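Local structure of alpha-1,3-glucanase (5ZRU) at residues Ala179-Thr190 and Ser216-Phe227. The protein probably hydrolyses alpha-1,3-glucan, this chain being the catalytic unit of a longer, family 87 glycoside hydrolase. Sequence-based numbering, arbitrary orientation.
Sequences AIARPANSVSVT and SGKILYIPAGTF. With PE5 (3,6,9,12,15,18,21,24-octaoxahexacosan-1-ol), chain C; SO4 (sulfate ion), chain E.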
ATOM      1  N   ALA A 179      -1.790  19.365  17.781  1.00 12.21           N
ATOM      2  CA  ALA A 179      -0.939  19.839  16.696  1.00 11.28           C
ATOM      3  C   ALA A 179       0.498  20.037  17.167  1.00 11.92           C
ATOM      4  O   ALA A 179       0.753  20.524  18.274  1.00 11.52           O
ATOM      5  CB  ALA A 179      -1.484  21.154  16.133  1.00 12.12           C
ATOM      6  N   ILE A 180       1.437  19.653  16.310  1.00 10.49           N
ATOM      7  CA  ILE A 180       2.849  19.885  16.583  1.00  9.73           C
ATOM      8  C   ILE A 180       3.148  21.371  16.458  1.00 11.99           C
ATOM      9  O   ILE A 180       2.745  22.022  15.481  1.00 10.71           O
ATOM     10  CB  ILE A 180       3.727  19.070  15.625  1.00  9.16           C
ATOM     11  CG1 ILE A 180       3.478  17.577  15.833  1.00 12.73           C
ATOM     12  CG2 ILE A 180       5.227  19.387  15.856  1.00  7.98           C
ATOM     13  CD1 ILE A 180       4.013  16.727  14.724  1.00 13.35           C
ATOM     14  N   ALA A 181       3.890  21.895  17.433  1.00  9.69           N
ATOM     15  CA  ALA A 181       4.214  23.309  17.505  1.00 11.31           C
ATOM     16  C   ALA A 181       5.122  23.746  16.360  1.00 11.40           C
ATOM     17  O   ALA A 181       5.957  22.987  15.863  1.00 11.16           O
ATOM     18  CB  ALA A 181       4.900  23.624  18.833  1.00 10.12           C
ATOM     19  N   ARG A 182       4.959  24.995  15.957  1.00 11.19           N
ATOM     20  CA  ARG A 182       5.891  25.612  15.022  1.00 11.17           C
ATOM     21  C   ARG A 182       7.294  25.644  15.617  1.00 11.52           C
ATOM     22  O   ARG A 182       7.472  26.173  16.726  1.00 11.83           O
ATOM     23  CB  ARG A 182       5.434  27.026  14.691  1.00 12.11           C
ATOM     24  CG  ARG A 182       6.411  27.773  13.813  1.00 13.39           C
ATOM     25  CD  ARG A 182       5.829  29.081  13.320  1.00 15.69           C
ATOM     26  NE  ARG A 182       6.816  29.804  12.525  1.00 15.90           N
ATOM     27  CZ  ARG A 182       6.542  30.852  11.753  1.00 17.58           C
ATOM     28  NH1 ARG A 182       5.299  31.301  11.655  1.00 14.88           N
ATOM     29  NH2 ARG A 182       7.515  31.440  11.070  1.00 14.76           N
ATOM     30  N   PRO A 183       8.301  25.093  14.946  1.00 10.86           N
ATOM     31  CA  PRO A 183       9.652  25.105  15.518  1.00 13.69           C
ATOM     32  C   PRO A 183      10.210  26.515  15.626  1.00 16.67           C
ATOM     33  O   PRO A 183       9.846  27.412  14.863  1.00 13.13           O
ATOM     34  CB  PRO A 183      10.466  24.268  14.525  1.00 14.86           C
ATOM     35  CG  PRO A 183       9.456  23.427  13.813  1.00 17.04           C
ATOM     36  CD  PRO A 183       8.220  24.255  13.736  1.00 12.78           C
ATOM     37  N   ALA A 184      11.115  26.697  16.591  1.00 18.58           N
ATOM     38  CA  ALA A 184      11.820  27.966  16.725  1.00 18.94           C
ATOM     39  C   ALA A 184      12.550  28.315  15.436  1.00 17.85           C
ATOM     40  O   ALA A 184      13.116  27.446  14.770  1.00 18.26           O
ATOM     41  CB  ALA A 184      12.820  27.907  17.887  1.00 17.87           C
ATOM     42  N   ASN A 185      12.540  29.604  15.098  1.00 21.57           N
ATOM     43  CA  ASN A 185      13.304  30.142  13.971  1.00 29.37           C
ATOM     44  C   ASN A 185      13.055  29.340  12.691  1.00 25.71           C
ATOM     45  O   ASN A 185      13.977  28.974  11.961  1.00 27.80           O
ATOM     46  CB  ASN A 185      14.797  30.197  14.300  1.00 37.43           C
ATOM     47  CG  ASN A 185      15.506  31.354  13.609  1.00 41.66           C
ATOM     48  OD1 ASN A 185      14.916  32.413  13.378  1.00 42.73           O
ATOM     49  ND2 ASN A 185      16.778  31.155  13.278  1.00 45.23           N
ATOM     50  N   SER A 186      11.786  29.042  12.440  1.00 21.14           N
ATOM     51  CA  SER A 186      11.353  28.423  11.199  1.00 15.82           C
ATOM     52  C   SER A 186      10.648  29.467  10.345  1.00 15.89           C
ATOM     53  O   SER A 186      10.392  30.590  10.782  1.00 17.06           O
ATOM     54  CB  SER A 186      10.416  27.242  11.481  1.00 14.04           C
ATOM     55  OG  SER A 186       9.257  27.679  12.186  1.00 15.51           O
ATOM     56  N   VAL A 187      10.333  29.088   9.117  1.00 13.34           N
ATOM     57  CA  VAL A 187       9.442  29.870   8.273  1.00 15.23           C
ATOM     58  C   VAL A 187       8.196  29.029   8.080  1.00 16.71           C
ATOM     59  O   VAL A 187       8.265  27.799   8.043  1.00 15.21           O
ATOM     60  CB  VAL A 187      10.058  30.256   6.912  1.00 16.78           C
ATOM     61  CG1 VAL A 187      11.316  31.112   7.099  1.00 19.74           C
ATOM     62  CG2 VAL A 187      10.373  29.025   6.093  1.00 22.02           C
ATOM     63  N   SER A 188       7.052  29.691   7.991  1.00 13.35           N
ATOM     64  CA  SER A 188       5.778  29.012   7.790  1.00 11.04           C
ATOM     65  C   SER A 188       5.205  29.404   6.438  1.00 13.99           C
ATOM     66  O   SER A 188       5.429  30.517   5.956  1.00 13.83           O
ATOM     67  CB  SER A 188       4.778  29.361   8.898  1.00 12.65           C
ATOM     68  OG  SER A 188       3.475  28.867   8.598  1.00 12.93           O
ATOM     69  N   VAL A 189       4.465  28.481   5.821  1.00 10.71           N
ATOM     70  CA  VAL A 189       3.814  28.821   4.558  1.00 11.64           C
ATOM     71  C   VAL A 189       2.845  29.981   4.740  1.00 13.43           C
ATOM     72  O   VAL A 189       2.602  30.747   3.800  1.00 15.37           O
ATOM     73  CB  VAL A 189       3.099  27.594   3.964  1.00 11.80           C
ATOM     74  CG1 VAL A 189       4.122  26.530   3.548  1.00 13.28           C
ATOM     75  CG2 VAL A 189       2.071  27.046   4.959  1.00 11.50           C
ATOM     76  N   THR A 190       2.282  30.144   5.938  1.00 13.73           N
ATOM     77  CA  THR A 190       1.368  31.261   6.147  1.00 15.83           C
ATOM     78  C   THR A 190       2.103  32.595   6.245  1.00 17.99           C
ATOM     79  O   THR A 190       1.471  33.646   6.079  1.00 17.32           O
ATOM     80  CB  THR A 190       0.508  31.036   7.394  1.00 16.16           C
ATOM     81  OG1 THR A 190       1.347  30.913   8.550  1.00 18.55           O
ATOM     82  CG2 THR A 190      -0.334  29.772   7.249  1.00 17.17           C
ATOM     83  N   SER A 216      17.389  30.884   4.033  1.00 16.71           N
ATOM     84  CA  SER A 216      17.677  31.186   5.429  1.00 18.92           C
ATOM     85  C   SER A 216      18.208  29.996   6.210  1.00 17.54           C
ATOM     86  O   SER A 216      18.645  30.171   7.353  1.00 19.28           O
ATOM     87  CB  SER A 216      16.426  31.724   6.123  1.00 16.61           C
ATOM     88  OG  SER A 216      15.404  30.742   6.140  1.00 20.71           O
ATOM     89  N   GLY A 217      18.204  28.804   5.621  1.00 15.44           N
ATOM     90  CA  GLY A 217      18.533  27.608   6.365  1.00 17.02           C
ATOM     91  C   GLY A 217      17.545  27.258   7.452  1.00 17.45           C
ATOM     92  O   GLY A 217      17.915  26.582   8.416  1.00 20.57           O
ATOM     93  N   LYS A 218      16.295  27.700   7.335  1.00 14.54           N
ATOM     94  CA  LYS A 218      15.292  27.458   8.361  1.00 13.69           C
ATOM     95  C   LYS A 218      14.381  26.293   7.978  1.00 15.13           C
ATOM     96  O   LYS A 218      14.205  25.974   6.799  1.00 13.36           O
ATOM     97  CB  LYS A 218      14.448  28.714   8.601  1.00 14.62           C
ATOM     98  CG  LYS A 218      15.229  29.871   9.209  1.00 15.82           C
ATOM     99  CD  LYS A 218      14.343  31.092   9.393  1.00 21.24           C
ATOM    100  CE  LYS A 218      15.103  32.219  10.087  1.00 23.64           C
ATOM    101  NZ  LYS A 218      14.252  33.437  10.233  1.00 23.16           N
ATOM    102  N   ILE A 219      13.804  25.660   9.005  1.00 13.65           N
ATOM    103  CA  ILE A 219      12.751  24.670   8.788  1.00 12.98           C
ATOM    104  C   ILE A 219      11.560  25.327   8.104  1.00 13.41           C
ATOM    105  O   ILE A 219      11.192  26.465   8.421  1.00 15.01           O
ATOM    106  CB  ILE A 219      12.329  24.048  10.131  1.00 13.56           C
ATOM    107  CG1 ILE A 219      13.432  23.160  10.699  1.00 15.15           C
ATOM    108  CG2 ILE A 219      11.011  23.270  10.019  1.00 10.78           C
ATOM    109  CD1 ILE A 219      13.202  22.826  12.156  1.00 18.22           C
ATOM    110  N   LEU A 220      10.930  24.601   7.174  1.00  9.97           N
ATOM    111  CA  LEU A 220       9.658  25.021   6.588  1.00  9.47           C
ATOM    112  C   LEU A 220       8.530  24.321   7.338  1.00  9.85           C
ATOM    113  O   LEU A 220       8.394  23.099   7.266  1.00  8.83           O
ATOM    114  CB  LEU A 220       9.597  24.702   5.091  1.00  8.04           C
ATOM    115  CG  LEU A 220       8.255  24.977   4.394  1.00 12.13           C
ATOM    116  CD1 LEU A 220       7.773  26.385   4.692  1.00 18.08           C
ATOM    117  CD2 LEU A 220       8.362  24.749   2.875  1.00 15.59           C
ATOM    118  N   TYR A 221       7.714  25.099   8.040  1.00 11.15           N
ATOM    119  CA  TYR A 221       6.587  24.591   8.810  1.00 10.91           C
ATOM    120  C   TYR A 221       5.288  24.808   8.044  1.00 11.91           C
ATOM    121  O   TYR A 221       5.075  25.866   7.445  1.00 10.37           O
ATOM    122  CB  TYR A 221       6.523  25.305  10.167  1.00 10.67           C
ATOM    123  CG  TYR A 221       5.379  24.903  11.086  1.00  9.03           C
ATOM    124  CD1 TYR A 221       5.325  23.631  11.643  1.00 11.28           C
ATOM    125  CD2 TYR A 221       4.389  25.822  11.442  1.00 12.00           C
ATOM    126  CE1 TYR A 221       4.301  23.275  12.508  1.00 11.08           C
ATOM    127  CE2 TYR A 221       3.359  25.474  12.314  1.00 11.70           C
ATOM    128  CZ  TYR A 221       3.331  24.194  12.840  1.00 10.11           C
ATOM    129  OH  TYR A 221       2.343  23.838  13.704  1.00 11.68           O
ATOM    130  N   ILE A 222       4.426  23.797   8.056  1.00 10.06           N
ATOM    131  CA  ILE A 222       3.076  23.910   7.522  1.00 12.05           C
ATOM    132  C   ILE A 222       2.116  23.750   8.698  1.00 12.21           C
ATOM    133  O   ILE A 222       2.030  22.657   9.274  1.00  9.39           O
ATOM    134  CB  ILE A 222       2.796  22.866   6.432  1.00 11.33           C
ATOM    135  CG1 ILE A 222       3.842  22.960   5.323  1.00 12.23           C
ATOM    136  CG2 ILE A 222       1.393  23.085   5.829  1.00 10.13           C
ATOM    137  CD1 ILE A 222       3.794  21.797   4.345  1.00 11.44           C
ATOM    138  N   PRO A 223       1.396  24.805   9.107  1.00 10.12           N
ATOM    139  CA  PRO A 223       0.566  24.702  10.317  1.00 11.68           C
ATOM    140  C   PRO A 223      -0.660  23.836  10.101  1.00 10.30           C
ATOM    141  O   PRO A 223      -0.884  23.330   8.996  1.00 10.02           O
ATOM    142  CB  PRO A 223       0.171  26.157  10.600  1.00 16.60           C
ATOM    143  CG  PRO A 223       0.195  26.794   9.266  1.00 18.91           C
ATOM    144  CD  PRO A 223       1.359  26.156   8.530  1.00 16.65           C
ATOM    145  N   ALA A 224      -1.453  23.665  11.156  1.00 11.17           N
ATOM    146  CA  ALA A 224      -2.686  22.893  11.046  1.00 10.32           C
ATOM    147  C   ALA A 224      -3.633  23.529  10.038  1.00 10.72           C
ATOM    148  O   ALA A 224      -3.718  24.755   9.921  1.00 11.18           O
ATOM    149  CB  ALA A 224      -3.377  22.796  12.407  1.00 12.46           C
ATOM    150  N   GLY A 225      -4.365  22.685   9.323  1.00 11.09           N
ATOM    151  CA  GLY A 225      -5.359  23.132   8.371  1.00 13.26           C
ATOM    152  C   GLY A 225      -5.187  22.454   7.028  1.00 12.77           C
ATOM    153  O   GLY A 225      -4.239  21.711   6.783  1.00 10.35           O
ATOM    154  N   THR A 226      -6.145  22.731   6.151  1.00 13.27           N
ATOM    155  CA  THR A 226      -6.122  22.211   4.792  1.00 12.08           C
ATOM    156  C   THR A 226      -5.606  23.284   3.844  1.00 13.03           C
ATOM    157  O   THR A 226      -6.142  24.398   3.802  1.00 11.20           O
ATOM    158  CB  THR A 226      -7.510  21.749   4.349  1.00 14.52           C
ATOM    159  OG1 THR A 226      -7.940  20.667   5.183  1.00 13.53           O
ATOM    160  CG2 THR A 226      -7.472  21.276   2.890  1.00 12.07           C
ATOM    161  N   PHE A 227      -4.568  22.939   3.085  1.00  9.22           N
ATOM    162  CA  PHE A 227      -3.990  23.809   2.075  1.00  9.99           C
ATOM    163  C   PHE A 227      -4.198  23.179   0.707  1.00 13.72           C
ATOM    164  O   PHE A 227      -4.107  21.955   0.562  1.00 12.24           O
ATOM    165  CB  PHE A 227      -2.513  24.034   2.364  1.00 10.70           C
ATOM    166  CG  PHE A 227      -2.282  24.699   3.678  1.00 12.55           C
ATOM    167  CD1 PHE A 227      -2.224  26.080   3.766  1.00 11.38           C
ATOM    168  CD2 PHE A 227      -2.192  23.941   4.842  1.00 11.60           C
ATOM    169  CE1 PHE A 227      -2.024  26.701   4.990  1.00 12.00           C
ATOM    170  CE2 PHE A 227      -2.011  24.550   6.063  1.00 13.10           C
ATOM    171  CZ  PHE A 227      -1.925  25.934   6.140  1.00 13.25           C
TER
HETATM  172  C48 PE5 C 601     -10.596  17.933  -4.462  1.00 21.35           C
HETATM  173  C50 PE5 C 601     -10.706  16.438  -4.783  1.00 21.41           C
HETATM  174  O1  PE5 C 601     -12.042  16.099  -5.047  1.00 28.07           O
HETATM  175  C1  PE5 C 601     -12.249  14.765  -5.423  1.00 25.78           C
HETATM  176  C2  PE5 C 601     -13.745  14.446  -5.493  1.00 22.90           C
HETATM  177  O2  PE5 C 601     -14.310  14.549  -4.216  1.00 21.48           O
HETATM  178  C3  PE5 C 601     -15.703  14.427  -4.155  1.00 23.37           C
HETATM  179  C4  PE5 C 601     -16.175  14.628  -2.709  1.00 22.27           C
HETATM  180  O3  PE5 C 601     -15.532  13.711  -1.863  1.00 27.46           O
HETATM  181  C5  PE5 C 601     -15.928  13.716  -0.518  1.00 20.78           C
HETATM  182  C6  PE5 C 601     -14.701  13.736   0.406  1.00 31.37           C
HETATM  183  O4  PE5 C 601     -14.240  12.442   0.701  1.00 30.13           O
HETATM  184  C7  PE5 C 601     -12.845  12.277   0.728  1.00 27.79           C
HETATM  185  C8  PE5 C 601     -12.200  13.308   1.658  1.00 30.45           C
HETATM  186  O5  PE5 C 601     -10.833  13.369   1.404  1.00 33.05           O
HETATM  187  C9  PE5 C 601     -10.171  14.454   1.996  1.00 30.07           C
HETATM  188  C10 PE5 C 601      -9.363  13.944   3.182  1.00 27.79           C
HETATM  189  O6  PE5 C 601      -9.712  14.670   4.323  1.00 27.56           O
HETATM  190  C11 PE5 C 601      -9.418  14.033   5.532  1.00 27.21           C
HETATM  191  C12 PE5 C 601     -10.094  14.763   6.685  1.00 25.99           C
HETATM  192  O7  PE5 C 601      -9.078  15.222   7.522  1.00 24.43           O
HETATM  193  C13 PE5 C 601      -9.345  15.121   8.891  1.00 21.91           C
HETATM  194  C14 PE5 C 601      -8.517  16.178   9.617  1.00 23.80           C
HETATM  195  O8  PE5 C 601      -8.454  17.317   8.807  1.00 25.64           O
HETATM  196  C15 PE5 C 601      -7.667  18.373   9.293  1.00 24.84           C
HETATM  197  C16 PE5 C 601      -8.558  19.599   9.542  1.00 22.55           C
HETATM  198  O52 PE5 C 601      -8.344  20.579   8.564  1.00 32.17           O
HETATM  199  S   SO4 E 603       2.031  29.537  12.213  1.00 35.01           S
HETATM  200  O1  SO4 E 603       1.738  28.622  13.326  1.00 26.86           O
HETATM  201  O2  SO4 E 603       2.787  28.838  11.177  1.00 31.75           O
HETATM  202  O3  SO4 E 603       2.820  30.662  12.712  1.00 33.78           O
HETATM  203  O4  SO4 E 603       0.767  30.021  11.643  1.00 44.94           O
HETATM  204  O   HOH W   1      11.993  32.963  11.619  1.00 36.20           O
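Lys218 lays its extended chain across Asn185, with CG 3.2 Å from the Asn185 backbone O. Its NZ donates to a water that also bonds Ser186 O. Ile219 O accepts a bond from Val187 N that is 2.8 Å long. The CD1 of Ile219 meets Pro183 CB. Leu220 CD1 reaches Val189 CG1 on the face of the sheet covered by helix 203-216. Val187-Ser188 and Leu220-Ile222 pair in parallel, with that helix between them in sequence. This strand-helix-strand unit sits at one end of the right-handed parallel beta-helix of the catalytic unit, and strand 245-249 continues the stack beyond Leu220-Ile222. Tyr221 lies on the other face. Its N bonds Val187 O and its O accepts from Val189 N. With CG anti to the backbone N (chi1 179°), the ring extends along residues Ile180-Pro183. Arg182 CA sits over the ring centre, 3.6 Å from the centroid, in a CH-pi contact. Tyr221 OH donates to Ile180 O at 2.6 Å. A leucine here would probably leave Ile180 O without this donor and Arg182 without its aromatic platform. A sulfate, probably from the crystallisation liquor, has O2 at the ring edge; it is held by hydrogen bonds from Arg182 NH1 and Ser188 OG. Pro223 packs CD against Val189 CG2, 3.7 Å away, and CG against Thr190 CG2. Phe227 CE1 closes on Val189 CG2 at 4.1 Å, while its ring also touches Asp202, a calcium ligand.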